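Local coordinates for antifreeze protein (Uncultured bacterium, PDB 6EIO), which probably binds ice crystals and limits their growth, acting as an antifreeze protein of the ice-binding-like family, at residues V106-S109 against G110-G114; V163-S166 against G167-A171. All coordinates share one frame; numbering follows the deposited sequence.

Contact 1: V106-S109 against G110-G114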
# COMPACT_ATOMS: atom_id res chain seq x y z
N VAL A 106 -13.82 10.45 8.19
CA VAL A 106 -14.45 9.39 8.95
C VAL A 106 -13.41 8.64 9.77
O VAL A 106 -12.39 8.21 9.24
CB VAL A 106 -15.23 8.46 8.01
CG1 VAL A 106 -15.72 7.21 8.71
CG2 VAL A 106 -16.41 9.22 7.42
N THR A 107 -13.70 8.45 11.05
CA THR A 107 -12.87 7.62 11.90
C THR A 107 -13.31 6.16 11.80
O THR A 107 -14.50 5.83 11.87
CB THR A 107 -12.90 8.11 13.34
OG1 THR A 107 -14.25 8.10 13.80
CG2 THR A 107 -12.35 9.50 13.40
N ILE A 108 -12.33 5.29 11.60
CA ILE A 108 -12.50 3.84 11.57
C ILE A 108 -11.29 3.28 12.30
O ILE A 108 -10.21 3.84 12.19
CB ILE A 108 -12.52 3.21 10.12
CG1 ILE A 108 -11.25 3.58 9.32
CG2 ILE A 108 -13.79 3.58 9.35
CD1 ILE A 108 -11.14 2.90 7.95
N SER A 109 -11.43 2.12 12.92
CA SER A 109 -10.26 1.47 13.52
C SER A 109 -10.56 -0.00 13.70
O SER A 109 -11.70 -0.45 13.57
CB SER A 109 -9.86 2.11 14.85
OG SER A 109 -10.87 1.86 15.80
N GLY A 110 -9.52 -0.75 14.02
CA GLY A 110 -9.72 -2.15 14.30
C GLY A 110 -10.09 -2.94 13.06
O GLY A 110 -9.68 -2.64 11.94
N ASN A 111 -10.85 -4.00 13.27
CA ASN A 111 -11.25 -4.86 12.16
C ASN A 111 -12.24 -4.13 11.26
O ASN A 111 -13.31 -3.71 11.72
CB ASN A 111 -11.88 -6.13 12.70
CG ASN A 111 -12.41 -7.02 11.60
OD1 ASN A 111 -11.78 -7.19 10.55
ND2 ASN A 111 -13.57 -7.60 11.84
N ILE A 112 -11.90 -4.02 9.98
CA ILE A 112 -12.78 -3.46 8.96
C ILE A 112 -13.24 -4.51 7.96
O ILE A 112 -13.85 -4.16 6.95
CB ILE A 112 -12.16 -2.24 8.26
CG1 ILE A 112 -10.84 -2.58 7.59
CG2 ILE A 112 -12.00 -1.11 9.27
CD1 ILE A 112 -10.32 -1.46 6.71
N GLY A 113 -13.00 -5.79 8.23
CA GLY A 113 -13.57 -6.82 7.40
C GLY A 113 -15.09 -6.72 7.38
O GLY A 113 -15.72 -6.42 8.39
N GLY A 114 -15.67 -6.95 6.21
CA GLY A 114 -17.09 -6.82 5.98
C GLY A 114 -17.55 -5.43 5.62
O GLY A 114 -18.72 -5.25 5.27
O HOH W 1 -14.54 -1.28 12.07
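Ile108 and Ile112 lean toward each other from the two arms of a bend in the chain, and methyl meets methyl: CD1 of Ile108 lies 4.3 Å from CG2 of Ile112, a light contact with no interlocking. In Ile108, CG1 stands between the backbone N and the carbonyl carbon (chi1 56°) and CD1 runs on anti to CA, which carries that methyl far enough to meet its partner. Ile112 sets its CG1 in the same way, and this puts its CG2 branch beside the backbone N and opposite the carbonyl carbon; that branch does the touching. The same Ile112 CG2 sits 4.4 Å from the carbonyl O of Ser109, underneath the bend. Both isoleucines are buried, and Ile108 also packs on Tyr122 and Ile18.

Ser109, an exposed residue, sets its CB away from 110-114. The bend is a corner of the beta-solenoid that this family builds: strand 106-107 pairs with strand 120-124 on one face, while strand 110-111 is the outermost strand of another. Gly110 makes the change of direction with a positive phi of 70°; a CB there would clash with Ser109 O.

No direct hydrogen bond joins the two arms. Instead a water donates to Asn111 O at 2.7 Å and, weakly, to Ser109 O at 3.3 Å, spanning the inside of the bend. Beyond it, Asn111 leaves the chain away from 106-109 and closes an Asx turn, OD1 accepting from Gly113 N at 3.0 Å. That N-H approaches from above the carbonyl plane, 62° out of it. OD1 also accepts from Ser131 N, and ND2 is hydrogen-bonded to Ser132 OG, so both ends of the amide are held and its rotation is fixed against the loop that follows strand 128-130.

Contact 2: V163-S166 against G167-A171. With SO4 (sulfate ion), chain C.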
# COMPACT_ATOMS: atom_id res chain seq x y z
N VAL A 163 -8.78 -7.25 -0.27
CA VAL A 163 -9.24 -5.91 -0.63
C VAL A 163 -9.93 -6.03 -1.98
O VAL A 163 -9.30 -6.43 -2.97
CB VAL A 163 -8.08 -4.91 -0.70
CG1 VAL A 163 -8.61 -3.55 -1.15
CG2 VAL A 163 -7.38 -4.80 0.66
N LEU A 164 -11.21 -5.69 -2.00
CA LEU A 164 -12.05 -5.81 -3.18
C LEU A 164 -12.40 -4.42 -3.71
O LEU A 164 -12.45 -3.45 -2.95
CB LEU A 164 -13.33 -6.59 -2.84
CG LEU A 164 -13.08 -7.99 -2.30
CD1 LEU A 164 -14.39 -8.62 -1.86
CD2 LEU A 164 -12.38 -8.88 -3.32
N LEU A 165 -12.67 -4.36 -5.01
CA LEU A 165 -13.05 -3.14 -5.70
C LEU A 165 -14.46 -3.29 -6.25
O LEU A 165 -14.78 -4.30 -6.88
CB LEU A 165 -12.10 -2.87 -6.88
CG LEU A 165 -10.61 -2.78 -6.51
CD1 LEU A 165 -9.78 -2.73 -7.81
CD2 LEU A 165 -10.30 -1.61 -5.64
N SER A 166 -15.27 -2.26 -6.04
CA SER A 166 -16.61 -2.19 -6.59
C SER A 166 -16.88 -0.79 -7.10
O SER A 166 -16.19 0.17 -6.75
CB SER A 166 -17.67 -2.54 -5.53
OG SER A 166 -17.69 -3.92 -5.23
N GLY A 167 -17.93 -0.67 -7.91
CA GLY A 167 -18.35 0.64 -8.36
C GLY A 167 -17.31 1.39 -9.14
O GLY A 167 -17.31 2.62 -9.16
N GLY A 168 -16.40 0.67 -9.80
CA GLY A 168 -15.37 1.28 -10.60
C GLY A 168 -14.11 1.68 -9.86
O GLY A 168 -13.22 2.30 -10.47
N ALA A 169 -13.98 1.33 -8.59
CA ALA A 169 -12.81 1.74 -7.81
C ALA A 169 -11.53 1.15 -8.41
O ALA A 169 -11.51 0.04 -8.94
CB ALA A 169 -12.97 1.26 -6.37
N LEU A 170 -10.44 1.91 -8.24
CA LEU A 170 -9.15 1.59 -8.82
C LEU A 170 -8.07 1.45 -7.75
O LEU A 170 -7.94 2.30 -6.87
CB LEU A 170 -8.72 2.71 -9.78
CG LEU A 170 -9.67 2.98 -10.95
CD1 LEU A 170 -9.20 4.20 -11.72
CD2 LEU A 170 -9.76 1.76 -11.84
N ALA A 171 -7.23 0.42 -7.88
CA ALA A 171 -6.10 0.25 -6.97
C ALA A 171 -5.10 1.40 -7.04
O ALA A 171 -4.39 1.65 -6.06
CB ALA A 171 -5.41 -1.09 -7.25
S SO4 C . -18.93 -4.30 -9.05
O1 SO4 C . -19.28 -2.92 -8.87
O2 SO4 C . -18.53 -4.98 -7.80
O3 SO4 C . -20.05 -5.00 -9.65
O4 SO4 C . -17.80 -4.35 -9.97
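This is a tight-turn contact at a corner of the beta-solenoid: the chain leaves strand 163-166, an outermost strand of a three-stranded parallel face, and Leu165 and Ser166 meet Ala169 across a type I' beta turn. Gly167 and Gly168 fill the two middle positions, both with positive phi, where glycine is favoured. The turn is closed by Ala169 N donating to Ser166 O at 3.1 Å, from above the carbonyl plane.

On the inner side of the turn Leu165 carries the apolar part. Its CG is set beside the backbone N and anti to the carbonyl carbon (chi1 -56°), which lays the forked end across the returning chain. The Ala169 carbonyl oxygen sits against the side of the leucine, closest to CD1 at 3.5 Å, and that branch also comes near Ala171 N; the other, CD2, meets Ala169 CB at 4.0 Å. With an alanine here both branches would be gone, and a gap is likely to open beside the Ala169 methyl and over the backbone leading to Ala171. Ile174 and Lys191 also touch Leu165, and Ala169 rests on Ala139.

Outside the turn, a sulfate ion, probably from the crystallisation liquor, is gripped at two points: Ser166 OG donates to its O2 at 2.9 Å, and Gly167 N gives its O1 a nearly straight bond of 2.8 Å, with an N-H...O angle of 176°.

Overall arrangement
Both contacts are local bends at solenoid corners, partly buried, with their centres about 17 Å apart and no touch between them. They serve different faces: contact 1 passes from strand 106-107 to strand 110-111, whereas contact 2 leaves strand 163-166 for a loop leading to strand 174-178. Contact 1 joins two buried isoleucines, while contact 2 lays a partly exposed leucine on a buried alanine. In contact 1 a water plus an Asx turn do the polar work; in contact 2 a direct backbone hydrogen bond closes the turn. One glycine suffices at the first bend, against two in the second, which also holds a sulfate at its surface.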